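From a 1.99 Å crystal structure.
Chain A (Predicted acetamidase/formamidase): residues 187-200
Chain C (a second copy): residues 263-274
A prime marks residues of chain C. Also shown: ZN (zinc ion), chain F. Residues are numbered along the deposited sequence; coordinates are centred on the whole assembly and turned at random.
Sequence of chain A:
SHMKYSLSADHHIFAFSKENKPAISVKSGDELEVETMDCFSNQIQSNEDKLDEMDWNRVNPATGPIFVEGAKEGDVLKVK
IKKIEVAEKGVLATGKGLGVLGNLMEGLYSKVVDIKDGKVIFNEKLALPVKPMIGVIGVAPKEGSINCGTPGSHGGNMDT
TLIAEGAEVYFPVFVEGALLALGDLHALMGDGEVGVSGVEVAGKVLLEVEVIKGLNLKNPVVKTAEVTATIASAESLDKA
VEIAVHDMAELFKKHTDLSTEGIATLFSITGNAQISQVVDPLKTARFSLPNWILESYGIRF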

# COMPACT_ATOMS: atom_id res chain seq x y z
N ALA A 187 -6.67 -13.03 13.57
CA ALA A 187 -8.06 -13.05 13.11
C ALA A 187 -8.41 -11.85 12.16
O ALA A 187 -9.43 -11.87 11.44
CB ALA A 187 -8.95 -12.94 14.35
N LEU A 188 -7.61 -10.81 12.22
CA LEU A 188 -7.77 -9.53 11.53
C LEU A 188 -6.49 -8.70 11.70
O LEU A 188 -6.03 -8.63 12.77
CB LEU A 188 -8.83 -8.69 12.18
CG LEU A 188 -9.37 -7.51 11.32
CD1 LEU A 188 -9.70 -7.87 9.84
CD2 LEU A 188 -10.56 -6.82 12.11
N MET A 189 -6.08 -8.01 10.65
CA MET A 189 -4.93 -7.07 10.77
C MET A 189 -5.04 -6.17 9.52
O MET A 189 -5.41 -6.63 8.43
CB MET A 189 -3.57 -7.87 10.73
CG MET A 189 -2.30 -6.91 11.01
SD MET A 189 -0.81 -7.74 10.45
CE MET A 189 -1.00 -7.41 8.72
N GLY A 190 -4.69 -4.90 9.65
CA GLY A 190 -4.55 -4.05 8.52
C GLY A 190 -3.15 -3.89 8.03
O GLY A 190 -2.13 -3.93 8.80
N ASP A 191 -3.04 -3.48 6.79
CA ASP A 191 -1.72 -3.39 6.18
C ASP A 191 -0.97 -2.33 6.97
O ASP A 191 -1.53 -1.23 7.39
CB ASP A 191 -1.72 -2.82 4.71
CG ASP A 191 -1.93 -3.94 3.63
OD1 ASP A 191 -1.70 -5.16 3.92
OD2 ASP A 191 -2.34 -3.63 2.50
N GLY A 192 0.30 -2.65 7.19
CA GLY A 192 1.15 -1.71 8.04
C GLY A 192 1.20 -2.15 9.55
O GLY A 192 2.23 -1.97 10.28
N GLU A 193 0.12 -2.70 10.02
CA GLU A 193 0.06 -3.29 11.41
C GLU A 193 0.48 -2.22 12.42
O GLU A 193 1.36 -2.49 13.32
CB GLU A 193 0.98 -4.55 11.56
CG GLU A 193 0.65 -5.34 12.93
CD GLU A 193 1.45 -6.63 12.95
OE1 GLU A 193 2.55 -6.59 12.28
OE2 GLU A 193 0.99 -7.65 13.57
N VAL A 194 -0.12 -1.00 12.32
CA VAL A 194 0.68 0.20 12.87
C VAL A 194 0.60 0.34 14.38
O VAL A 194 1.35 1.14 15.00
CB VAL A 194 0.21 1.56 12.16
CG1 VAL A 194 0.43 1.57 10.59
CG2 VAL A 194 -1.33 1.88 12.46
N GLY A 195 -0.29 -0.41 15.02
CA GLY A 195 -0.35 -0.40 16.50
C GLY A 195 0.69 -1.36 17.12
O GLY A 195 0.87 -1.41 18.31
N VAL A 196 1.31 -2.17 16.26
CA VAL A 196 2.29 -3.24 16.63
C VAL A 196 1.72 -4.68 16.48
O VAL A 196 2.45 -5.66 16.19
CB VAL A 196 3.00 -3.02 17.98
CG1 VAL A 196 2.43 -3.80 19.20
CG2 VAL A 196 4.53 -3.49 17.88
N SER A 197 0.42 -4.86 16.62
CA SER A 197 -0.02 -6.22 16.58
C SER A 197 -1.30 -6.35 15.78
O SER A 197 -1.97 -5.44 15.39
CB SER A 197 -0.35 -6.84 18.02
OG SER A 197 -1.76 -6.43 18.26
N GLY A 198 -1.62 -7.59 15.52
CA GLY A 198 -2.89 -8.00 14.90
C GLY A 198 -3.84 -8.41 15.99
O GLY A 198 -3.56 -8.17 17.13
N VAL A 199 -5.03 -8.89 15.66
CA VAL A 199 -5.80 -9.69 16.59
C VAL A 199 -5.10 -11.11 16.69
O VAL A 199 -5.33 -12.06 15.88
CB VAL A 199 -7.31 -9.77 16.23
CG1 VAL A 199 -8.10 -10.65 17.34
CG2 VAL A 199 -7.98 -8.36 16.04
N GLU A 200 -4.23 -11.23 17.69
CA GLU A 200 -3.31 -12.34 17.85
C GLU A 200 -4.10 -13.55 18.36
O GLU A 200 -4.75 -13.52 19.40
CB GLU A 200 -2.24 -12.01 18.87
CG GLU A 200 -1.41 -10.78 18.52
CD GLU A 200 -0.64 -10.89 17.20
OE1 GLU A 200 -0.35 -12.05 16.73
OE2 GLU A 200 -0.16 -9.83 16.59
N ILE C 263 -7.06 3.78 19.88
CA ILE C 263 -6.69 4.26 18.55
C ILE C 263 -5.66 3.39 17.87
O ILE C 263 -5.86 2.97 16.74
CB ILE C 263 -6.31 5.71 18.57
CG1 ILE C 263 -7.61 6.53 18.89
CG2 ILE C 263 -5.84 6.16 17.14
CD1 ILE C 263 -7.36 8.01 19.44
N ALA C 264 -4.58 3.12 18.59
CA ALA C 264 -3.48 2.42 18.00
C ALA C 264 -3.91 1.01 17.61
O ALA C 264 -3.64 0.55 16.45
CB ALA C 264 -2.31 2.35 19.04
N THR C 265 -4.64 0.33 18.50
CA THR C 265 -5.03 -1.05 18.19
C THR C 265 -6.15 -1.13 17.08
O THR C 265 -6.11 -2.06 16.22
CB THR C 265 -5.50 -1.85 19.49
OG1 THR C 265 -6.58 -1.13 20.14
CG2 THR C 265 -4.39 -2.00 20.39
N LEU C 266 -7.08 -0.18 17.08
CA LEU C 266 -8.14 -0.11 16.03
C LEU C 266 -7.44 0.07 14.64
O LEU C 266 -7.72 -0.63 13.67
CB LEU C 266 -9.13 1.11 16.24
CG LEU C 266 -10.31 1.17 15.21
CD1 LEU C 266 -11.05 -0.16 15.29
CD2 LEU C 266 -11.34 2.42 15.42
N PHE C 267 -6.45 0.99 14.62
CA PHE C 267 -5.81 1.35 13.39
C PHE C 267 -5.08 0.07 12.93
O PHE C 267 -4.96 -0.15 11.72
CB PHE C 267 -4.72 2.47 13.61
CG PHE C 267 -5.30 3.96 13.64
CD1 PHE C 267 -6.65 4.22 13.78
CD2 PHE C 267 -4.43 5.02 13.68
CE1 PHE C 267 -7.15 5.54 13.79
CE2 PHE C 267 -4.91 6.33 13.68
CZ PHE C 267 -6.27 6.59 13.76
N SER C 268 -4.44 -0.63 13.87
CA SER C 268 -3.61 -1.82 13.60
C SER C 268 -4.40 -2.90 12.87
O SER C 268 -3.83 -3.68 12.08
CB SER C 268 -3.06 -2.48 14.87
OG SER C 268 -1.76 -2.92 14.53
N ILE C 269 -5.70 -2.93 13.09
CA ILE C 269 -6.45 -3.98 12.62
C ILE C 269 -7.50 -3.60 11.55
O ILE C 269 -7.91 -4.51 10.85
CB ILE C 269 -7.13 -4.84 13.86
CG1 ILE C 269 -8.15 -4.02 14.69
CG2 ILE C 269 -6.10 -5.40 14.78
CD1 ILE C 269 -9.00 -4.95 15.64
N THR C 270 -7.84 -2.31 11.37
CA THR C 270 -8.81 -1.90 10.36
C THR C 270 -8.24 -0.81 9.48
O THR C 270 -8.84 -0.46 8.57
CB THR C 270 -10.20 -1.35 10.92
OG1 THR C 270 -9.98 -0.19 11.74
CG2 THR C 270 -10.98 -2.31 11.67
N GLY C 271 -7.05 -0.26 9.81
CA GLY C 271 -6.51 0.77 8.90
C GLY C 271 -5.43 0.18 7.99
O GLY C 271 -4.78 -0.82 8.33
N ASN C 272 -5.23 0.80 6.83
CA ASN C 272 -4.25 0.30 5.92
C ASN C 272 -3.29 1.41 5.56
O ASN C 272 -3.70 2.47 4.96
CB ASN C 272 -5.00 -0.25 4.68
CG ASN C 272 -5.84 -1.45 4.96
OD1 ASN C 272 -5.27 -2.54 5.22
ND2 ASN C 272 -7.20 -1.37 4.59
N ALA C 273 -2.00 1.27 5.99
CA ALA C 273 -1.05 2.09 5.37
C ALA C 273 -0.84 1.64 3.90
O ALA C 273 -0.72 0.45 3.63
CB ALA C 273 0.35 1.96 6.18
N GLN C 274 -0.84 2.61 2.98
CA GLN C 274 -0.63 2.41 1.60
C GLN C 274 0.35 3.41 0.96
O GLN C 274 0.79 4.37 1.55
CB GLN C 274 -1.98 2.58 0.91
CG GLN C 274 -3.02 1.72 1.66
CD GLN C 274 -4.45 1.92 1.08
OE1 GLN C 274 -5.25 0.96 1.13
NE2 GLN C 274 -4.80 3.13 0.74
ZN ZN F . 1.01 -11.21 15.32
O HOH W 1 -0.69 -1.34 1.58
O HOH W 2 2.19 -9.63 14.80

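Ile269′ buries more surface than any other residue here, and its side chain lies among apolar neighbours: its CD1 is 3.6 Å from Val199 CG2 and 4.3 Å from Leu188 CD2. A second apolar patch forms around Val194, whose CG2 packs 3.6 Å from Phe267′ CB while its CG1 lies 4.4 Å from Ala273′ CB.

Between these patches the loop meets the helix closely, and glycine makes that possible. A CB on Gly195 would fall 2.4 Å from Ala264′ O, where now the bare CA of Gly195 makes a CA-H...O contact with that oxygen at 3.4 Å. Ser268′ OG works in both directions, accepting from Gly195 N at 2.9 Å and donating to Ser197 O at 2.7 Å, so one small hydroxyl ties down the turn and the segment after it.

Toward the end of the helix and into the strand of chain C, backbone groups of chain A do most of the bonding, with one side-chain partner, Asn272′ OD1. Gly190 N donates to Ser268′ O at 2.9 Å, and a CB on Gly190 would sit 2.0 Å from Gly271′ O. Asp191 is then held through its backbone: its N donates to Asn272′ OD1 at 2.9 Å and its O accepts from Ala273′ N, also at 2.9 Å. At the polar edge water 1 bridges the chains, its O lying 3.0 Å from Asp191 OD2 and 2.7 Å from Ala273′ O.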